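PDB 6Z16: multisubunit Na+/H+ antiporter, F subunit from Anoxybacillus flavithermus, which is a small membrane subunit of a multisubunit antiporter that probably exchanges sodium ions for protons across the cell membrane. Local coordinates for residues F[10-14]-F[40-44]; F[17-21]-F[33-37]. All coordinates share one frame; numbering follows the deposited sequence.

Contact 1: residues F[10-14]-F[40-44]; sequences LSLAM and TLAGI. With PTY (phosphatidylethanolamine), chain B.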
loop_
_atom_site.group_PDB
_atom_site.type_symbol
_atom_site.label_atom_id
_atom_site.label_comp_id
_atom_site.label_asym_id
_atom_site.label_seq_id
_atom_site.Cartn_x
_atom_site.Cartn_y
_atom_site.Cartn_z
ATOM N N LEU F 10 37.014 -20.476 -11.705
ATOM C CA LEU F 10 36.750 -20.358 -10.271
ATOM C C LEU F 10 37.479 -21.422 -9.459
ATOM O O LEU F 10 37.879 -21.159 -8.319
ATOM C CB LEU F 10 35.254 -20.447 -9.993
ATOM C CG LEU F 10 34.376 -19.277 -10.413
ATOM C CD1 LEU F 10 32.952 -19.640 -10.152
ATOM C CD2 LEU F 10 34.748 -18.043 -9.635
ATOM N N SER F 11 37.667 -22.615 -10.027
ATOM C CA SER F 11 38.390 -23.669 -9.327
ATOM C C SER F 11 39.864 -23.320 -9.185
ATOM O O SER F 11 40.450 -23.500 -8.110
ATOM C CB SER F 11 38.211 -24.989 -10.070
ATOM O OG SER F 11 36.844 -25.352 -10.122
ATOM N N LEU F 12 40.470 -22.786 -10.248
ATOM C CA LEU F 12 41.853 -22.325 -10.157
ATOM C C LEU F 12 41.983 -21.112 -9.241
ATOM O O LEU F 12 43.005 -20.957 -8.562
ATOM C CB LEU F 12 42.392 -22.006 -11.551
ATOM C CG LEU F 12 42.459 -23.187 -12.523
ATOM C CD1 LEU F 12 42.888 -22.722 -13.898
ATOM C CD2 LEU F 12 43.376 -24.279 -12.011
ATOM N N ALA F 13 40.946 -20.273 -9.171
ATOM C CA ALA F 13 40.960 -19.161 -8.228
ATOM C C ALA F 13 40.914 -19.648 -6.785
ATOM O O ALA F 13 41.613 -19.108 -5.918
ATOM C CB ALA F 13 39.791 -18.223 -8.510
ATOM N N MET F 14 40.104 -20.675 -6.515
ATOM C CA MET F 14 40.049 -21.266 -5.182
ATOM C C MET F 14 41.358 -21.953 -4.816
ATOM O O MET F 14 41.776 -21.903 -3.655
ATOM C CB MET F 14 38.879 -22.242 -5.103
ATOM C CG MET F 14 38.674 -22.867 -3.743
ATOM S SD MET F 14 37.214 -23.911 -3.669
ATOM C CE MET F 14 35.942 -22.658 -3.618
ATOM N N THR F 40 33.912 -17.581 -3.325
ATOM C CA THR F 40 34.110 -18.325 -4.564
ATOM C C THR F 40 33.307 -19.624 -4.570
ATOM O O THR F 40 32.799 -20.034 -5.622
ATOM C CB THR F 40 35.602 -18.600 -4.751
ATOM O OG1 THR F 40 36.319 -17.367 -4.637
ATOM C CG2 THR F 40 35.882 -19.183 -6.121
ATOM N N LEU F 41 33.158 -20.259 -3.402
ATOM C CA LEU F 41 32.283 -21.423 -3.281
ATOM C C LEU F 41 30.831 -21.068 -3.583
ATOM O O LEU F 41 30.113 -21.850 -4.219
ATOM C CB LEU F 41 32.408 -22.023 -1.880
ATOM C CG LEU F 41 31.524 -23.219 -1.533
ATOM C CD1 LEU F 41 31.828 -24.389 -2.440
ATOM C CD2 LEU F 41 31.709 -23.603 -0.079
ATOM N N ALA F 42 30.392 -19.885 -3.144
ATOM C CA ALA F 42 29.046 -19.411 -3.477
ATOM C C ALA F 42 28.876 -19.225 -4.982
ATOM O O ALA F 42 27.820 -19.552 -5.548
ATOM C CB ALA F 42 28.749 -18.105 -2.744
ATOM N N GLY F 43 29.919 -18.727 -5.649
ATOM C CA GLY F 43 29.872 -18.628 -7.104
ATOM C C GLY F 43 29.811 -19.972 -7.806
ATOM O O GLY F 43 29.107 -20.128 -8.813
ATOM N N ILE F 44 30.552 -20.954 -7.286
ATOM C CA ILE F 44 30.523 -22.309 -7.836
ATOM C C ILE F 44 29.135 -22.918 -7.685
ATOM O O ILE F 44 28.634 -23.588 -8.600
ATOM C CB ILE F 44 31.613 -23.172 -7.170
ATOM C CG1 ILE F 44 32.994 -22.659 -7.559
ATOM C CG2 ILE F 44 31.504 -24.632 -7.566
ATOM C CD1 ILE F 44 34.102 -23.276 -6.782
HETATM C C1 PTY B . 35.336 -32.575 -19.244
HETATM C C2 PTY B . 36.510 -26.015 -23.599
HETATM C C3 PTY B . 36.308 -27.548 -23.661
HETATM O O4 PTY B . 36.543 -33.214 -18.769
HETATM C C5 PTY B . 36.594 -30.743 -20.382
HETATM C C6 PTY B . 35.559 -31.090 -19.349
HETATM O O7 PTY B . 36.036 -30.571 -18.068
HETATM C C8 PTY B . 35.146 -29.933 -17.296
HETATM O O10 PTY B . 33.971 -29.880 -17.536
HETATM C C11 PTY B . 35.810 -29.286 -16.117
HETATM C C12 PTY B . 35.218 -29.732 -14.789
HETATM C C13 PTY B . 35.631 -28.859 -13.614
HETATM C C14 PTY B . 35.172 -29.427 -12.285
HETATM C C15 PTY B . 35.022 -28.419 -11.162
HETATM C C16 PTY B . 34.237 -28.964 -9.977
HETATM C C17 PTY B . 34.187 -28.036 -8.775
HETATM C C18 PTY B . 35.546 -27.746 -8.167
HETATM C C19 PTY B . 35.503 -26.768 -7.004
HETATM C C30 PTY B . 36.910 -34.350 -19.370
HETATM C C31 PTY B . 38.075 -34.985 -18.671
HETATM O O30 PTY B . 36.359 -34.804 -20.334
HETATM C C32 PTY B . 37.756 -36.377 -18.143
HETATM C C33 PTY B . 38.710 -36.826 -17.047
HETATM C C34 PTY B . 38.627 -35.970 -15.794
HETATM C C35 PTY B . 39.765 -36.186 -14.811
HETATM C C36 PTY B . 39.834 -35.126 -13.721
HETATM C C37 PTY B . 41.060 -35.238 -12.831
HETATM P P1 PTY B . 36.165 -28.167 -21.056
HETATM O O11 PTY B . 36.911 -28.099 -22.463
HETATM O O12 PTY B . 36.481 -26.864 -20.325
HETATM O O13 PTY B . 34.726 -28.457 -21.220
HETATM O O14 PTY B . 36.913 -29.342 -20.254
HETATM N N1 PTY B . 37.883 -25.682 -23.991
#
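L10 and M14, one turn apart on helix 3-22, reach across to T40, L41, G43 and I44 on helix 27-52, and every atom that meets across the gap does so without a hydrogen bond. CD1 of L10 comes down on the backbone where G43 offers no side chain, 3.9 Å from G43 C, while its CD2 faces T40 CG2 as the two side chains run past each other in opposite senses. M14 works differently: with CG anti to the backbone N (chi1 -177°) the chain extends straight, then bends at its last torsion to set the methyl CE 3.7 Å from both L41 N and I44 CD1. T40 OG1 is hydrogen-bonded to A36 O of its own helix, and CG2 is the branch that meets L10, 3.6 Å from L10 O. S11 OG is likewise paired with L7 O, one turn back. An acyl chain of phosphatidylethanolamine also reaches this shell: C19 is 3.8 Å from I44 CD1, and C18 lies by S11 OG. L10 and T40 also pack on T24 of a neighbouring antiporter subunit. Methyls here pack on side chains and partner backbone alike, so the fit between these antiparallel transmembrane helices depends on shape, the T40 and S11 hydroxyls being satisfied within their own helices.

Contact 2: residues F[17-21]-F[33-37]; sequences FLYRV and ALDAM. With PTY (phosphatidylethanolamine), chain C.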
loop_
_atom_site.group_PDB
_atom_site.type_symbol
_atom_site.label_atom_id
_atom_site.label_comp_id
_atom_site.label_asym_id
_atom_site.label_seq_id
_atom_site.Cartn_x
_atom_site.Cartn_y
_atom_site.Cartn_z
ATOM N N PHE F 17 43.580 -19.006 -3.733
ATOM C CA PHE F 17 43.299 -18.593 -2.358
ATOM C C PHE F 17 43.734 -19.658 -1.358
ATOM O O PHE F 17 44.099 -19.332 -0.226
ATOM C CB PHE F 17 41.815 -18.267 -2.151
ATOM C CG PHE F 17 41.332 -17.076 -2.929
ATOM C CD1 PHE F 17 41.845 -15.817 -2.674
ATOM C CD2 PHE F 17 40.303 -17.199 -3.848
ATOM C CE1 PHE F 17 41.402 -14.721 -3.380
ATOM C CE2 PHE F 17 39.847 -16.103 -4.551
ATOM C CZ PHE F 17 40.394 -14.864 -4.313
ATOM N N LEU F 18 43.747 -20.925 -1.771
ATOM C CA LEU F 18 44.262 -21.975 -0.903
ATOM C C LEU F 18 45.778 -21.884 -0.771
ATOM O O LEU F 18 46.333 -22.190 0.291
ATOM C CB LEU F 18 43.826 -23.335 -1.435
ATOM C CG LEU F 18 43.945 -24.584 -0.567
ATOM C CD1 LEU F 18 42.803 -25.493 -0.918
ATOM C CD2 LEU F 18 45.251 -25.320 -0.792
ATOM N N TYR F 19 46.466 -21.483 -1.842
ATOM C CA TYR F 19 47.900 -21.250 -1.734
ATOM C C TYR F 19 48.196 -20.090 -0.799
ATOM O O TYR F 19 49.195 -20.110 -0.076
ATOM C CB TYR F 19 48.526 -20.992 -3.106
ATOM C CG TYR F 19 50.006 -20.700 -3.003
ATOM C CD1 TYR F 19 50.907 -21.712 -2.717
ATOM C CD2 TYR F 19 50.498 -19.407 -3.157
ATOM C CE1 TYR F 19 52.256 -21.451 -2.596
ATOM C CE2 TYR F 19 51.845 -19.138 -3.037
ATOM C CZ TYR F 19 52.718 -20.163 -2.759
ATOM O OH TYR F 19 54.060 -19.903 -2.647
ATOM N N ARG F 20 47.335 -19.082 -0.785
ATOM C CA ARG F 20 47.550 -18.015 0.183
ATOM C C ARG F 20 47.133 -18.416 1.599
ATOM O O ARG F 20 47.693 -17.890 2.566
ATOM C CB ARG F 20 46.841 -16.744 -0.292
ATOM C CG ARG F 20 46.998 -15.500 0.584
ATOM C CD ARG F 20 48.455 -15.211 0.901
ATOM N NE ARG F 20 49.295 -15.097 -0.280
ATOM C CZ ARG F 20 50.617 -15.083 -0.237
ATOM N NH1 ARG F 20 51.323 -14.985 -1.348
ATOM N NH2 ARG F 20 51.230 -15.147 0.930
ATOM N N VAL F 21 46.206 -19.363 1.765
ATOM C CA VAL F 21 45.874 -19.764 3.130
ATOM C C VAL F 21 46.910 -20.740 3.693
ATOM O O VAL F 21 47.065 -20.824 4.917
ATOM C CB VAL F 21 44.442 -20.335 3.235
ATOM C CG1 VAL F 21 44.349 -21.768 2.792
ATOM C CG2 VAL F 21 43.897 -20.197 4.639
ATOM N N ALA F 33 41.924 -15.041 2.866
ATOM C CA ALA F 33 41.889 -16.114 1.883
ATOM C C ALA F 33 40.706 -17.050 2.108
ATOM O O ALA F 33 40.063 -17.480 1.146
ATOM C CB ALA F 33 43.203 -16.886 1.915
ATOM N N LEU F 34 40.383 -17.355 3.370
ATOM C CA LEU F 34 39.224 -18.205 3.647
ATOM C C LEU F 34 37.912 -17.502 3.317
ATOM O O LEU F 34 36.968 -18.141 2.827
ATOM C CB LEU F 34 39.240 -18.655 5.105
ATOM C CG LEU F 34 40.298 -19.708 5.409
ATOM C CD1 LEU F 34 40.433 -19.949 6.893
ATOM C CD2 LEU F 34 39.946 -20.991 4.682
ATOM N N ASP F 35 37.838 -16.191 3.571
ATOM C CA ASP F 35 36.655 -15.407 3.216
ATOM C C ASP F 35 36.416 -15.418 1.707
ATOM O O ASP F 35 35.300 -15.696 1.236
ATOM C CB ASP F 35 36.826 -13.976 3.721
ATOM C CG ASP F 35 35.532 -13.178 3.705
ATOM O OD1 ASP F 35 34.475 -13.718 3.315
ATOM O OD2 ASP F 35 35.573 -11.994 4.100
ATOM N N ALA F 36 37.467 -15.133 0.934
ATOM C CA ALA F 36 37.349 -15.153 -0.519
ATOM C C ALA F 36 37.084 -16.554 -1.050
ATOM O O ALA F 36 36.400 -16.710 -2.067
ATOM C CB ALA F 36 38.611 -14.588 -1.145
ATOM N N MET F 37 37.584 -17.577 -0.356
ATOM C CA MET F 37 37.348 -18.955 -0.761
ATOM C C MET F 37 35.888 -19.338 -0.569
ATOM O O MET F 37 35.303 -20.031 -1.410
ATOM C CB MET F 37 38.262 -19.861 0.053
ATOM C CG MET F 37 38.431 -21.254 -0.456
ATOM S SD MET F 37 39.485 -22.121 0.713
ATOM C CE MET F 37 40.973 -21.145 0.592
HETATM C C1 PTY C . 46.095 -22.379 9.196
HETATM C C2 PTY C . 49.716 -19.247 14.416
HETATM C C3 PTY C . 49.341 -19.612 12.963
HETATM O O4 PTY C . 46.515 -23.638 8.624
HETATM C C5 PTY C . 47.620 -23.098 11.081
HETATM C C6 PTY C . 46.801 -21.995 10.469
HETATM O O7 PTY C . 45.724 -21.676 11.399
HETATM C C8 PTY C . 45.238 -20.426 11.396
HETATM O O10 PTY C . 45.723 -19.521 10.776
HETATM C C11 PTY C . 44.029 -20.322 12.276
HETATM C C12 PTY C . 43.188 -19.078 12.043
HETATM C C13 PTY C . 42.497 -19.050 10.694
HETATM C C14 PTY C . 41.505 -20.177 10.486
HETATM C C15 PTY C . 40.378 -20.213 11.502
HETATM C C16 PTY C . 39.360 -21.306 11.226
HETATM C C17 PTY C . 38.607 -21.126 9.927
HETATM C C18 PTY C . 37.967 -22.392 9.395
HETATM C C19 PTY C . 37.617 -22.277 7.929
HETATM C C20 PTY C . 37.180 -23.562 7.264
HETATM C C21 PTY C . 37.138 -23.440 5.751
HETATM C C22 PTY C . 36.411 -22.194 5.263
HETATM C C23 PTY C . 36.387 -22.044 3.752
HETATM C C24 PTY C . 35.814 -23.252 3.040
HETATM C C25 PTY C . 35.829 -23.143 1.528
HETATM C C26 PTY C . 35.539 -24.450 0.813
HETATM C C27 PTY C . 36.748 -25.054 0.122
HETATM C C28 PTY C . 37.826 -25.548 1.057
HETATM C C29 PTY C . 39.148 -25.746 0.369
HETATM C C30 PTY C . 47.431 -23.592 7.658
HETATM C C31 PTY C . 47.288 -24.758 6.734
HETATM O O30 PTY C . 48.230 -22.706 7.535
HETATM C C32 PTY C . 45.884 -24.820 6.149
HETATM C C33 PTY C . 45.656 -26.049 5.297
HETATM C C34 PTY C . 44.260 -26.156 4.713
HETATM C C35 PTY C . 44.079 -27.401 3.864
HETATM C C36 PTY C . 42.782 -27.449 3.079
HETATM C C37 PTY C . 42.777 -28.532 2.016
HETATM C C38 PTY C . 41.633 -28.426 1.030
HETATM C C39 PTY C . 41.825 -29.286 -0.206
HETATM C C40 PTY C . 40.857 -28.974 -1.335
HETATM C C41 PTY C . 39.395 -29.160 -0.972
HETATM C C42 PTY C . 38.440 -28.563 -1.991
HETATM C C43 PTY C . 37.000 -28.510 -1.533
HETATM C C44 PTY C . 36.113 -27.698 -2.446
HETATM P P1 PTY C . 49.808 -22.182 12.388
HETATM O O11 PTY C . 48.919 -21.000 12.973
HETATM O O12 PTY C . 51.105 -21.555 11.892
HETATM O O13 PTY C . 49.979 -23.267 13.375
HETATM O O14 PTY C . 49.006 -22.693 11.084
HETATM N N1 PTY C . 49.967 -17.805 14.502
#
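The F17 ring carries the CB of A36 over the centre of one face, a CH-pi contact of 3.6 Å from that methyl to the ring centroid, only 13° off the ring normal. CG of F17 stands anti to the carbonyl carbon (chi1 -65°), which swings the ring out to A36. A33 O and M37 N approach the same ring obliquely. This is the close part of a helical hairpin in the membrane: helices 3-22 and 27-52 run antiparallel, their local axes 8.9 Å apart and inclined at 157°. The small A33 faces the partner helix, its CB near F17 O and 3.9 Å from V21 CB. Besides A33, V21 meets L34 and M37, crossing each at about a right angle: its CG2 touches L34 CG at 3.7 Å, and its CG1 looks toward the methyl of M37. That methyl, CE, settles over the backbone between F17 and L18, 3.7 Å from L18 N. R20 sends its guanidinium away from this interface, making weak hydrogen bonds to the carbonyls of A31 and I32 of a neighbouring antiporter subunit. On the lipid side, L18, V21, L34 and M37 belong to one observed phosphatidylethanolamine pocket; L34 lies along the acyl chains, and the sulfur of M37, SD, sits 3.7 Å from lipid C29.

Overall arrangement
Both contacts join the same two antiparallel helices, 3-22 and 27-52, and their centres lie about 10 Å apart, so they are successive levels of a single interface. Contact 2 is the nearer to the connecting turn; its segments, 17-21 and 33-37, fall between those of contact 1 in the sequence, and the local axes are closer there, 8.9 Å against 10.0 Å. The levels merge directly: M14 CE packs against M37 O, and T40 OG1 lies by the F17 ring. One lipid pocket takes S11 and I44 from contact 1; another spans both levels, with M14 from contact 1 and L18, V21, L34 and M37 from contact 2. The pair thus illustrates how a small subunit can be embedded between lipid and protein.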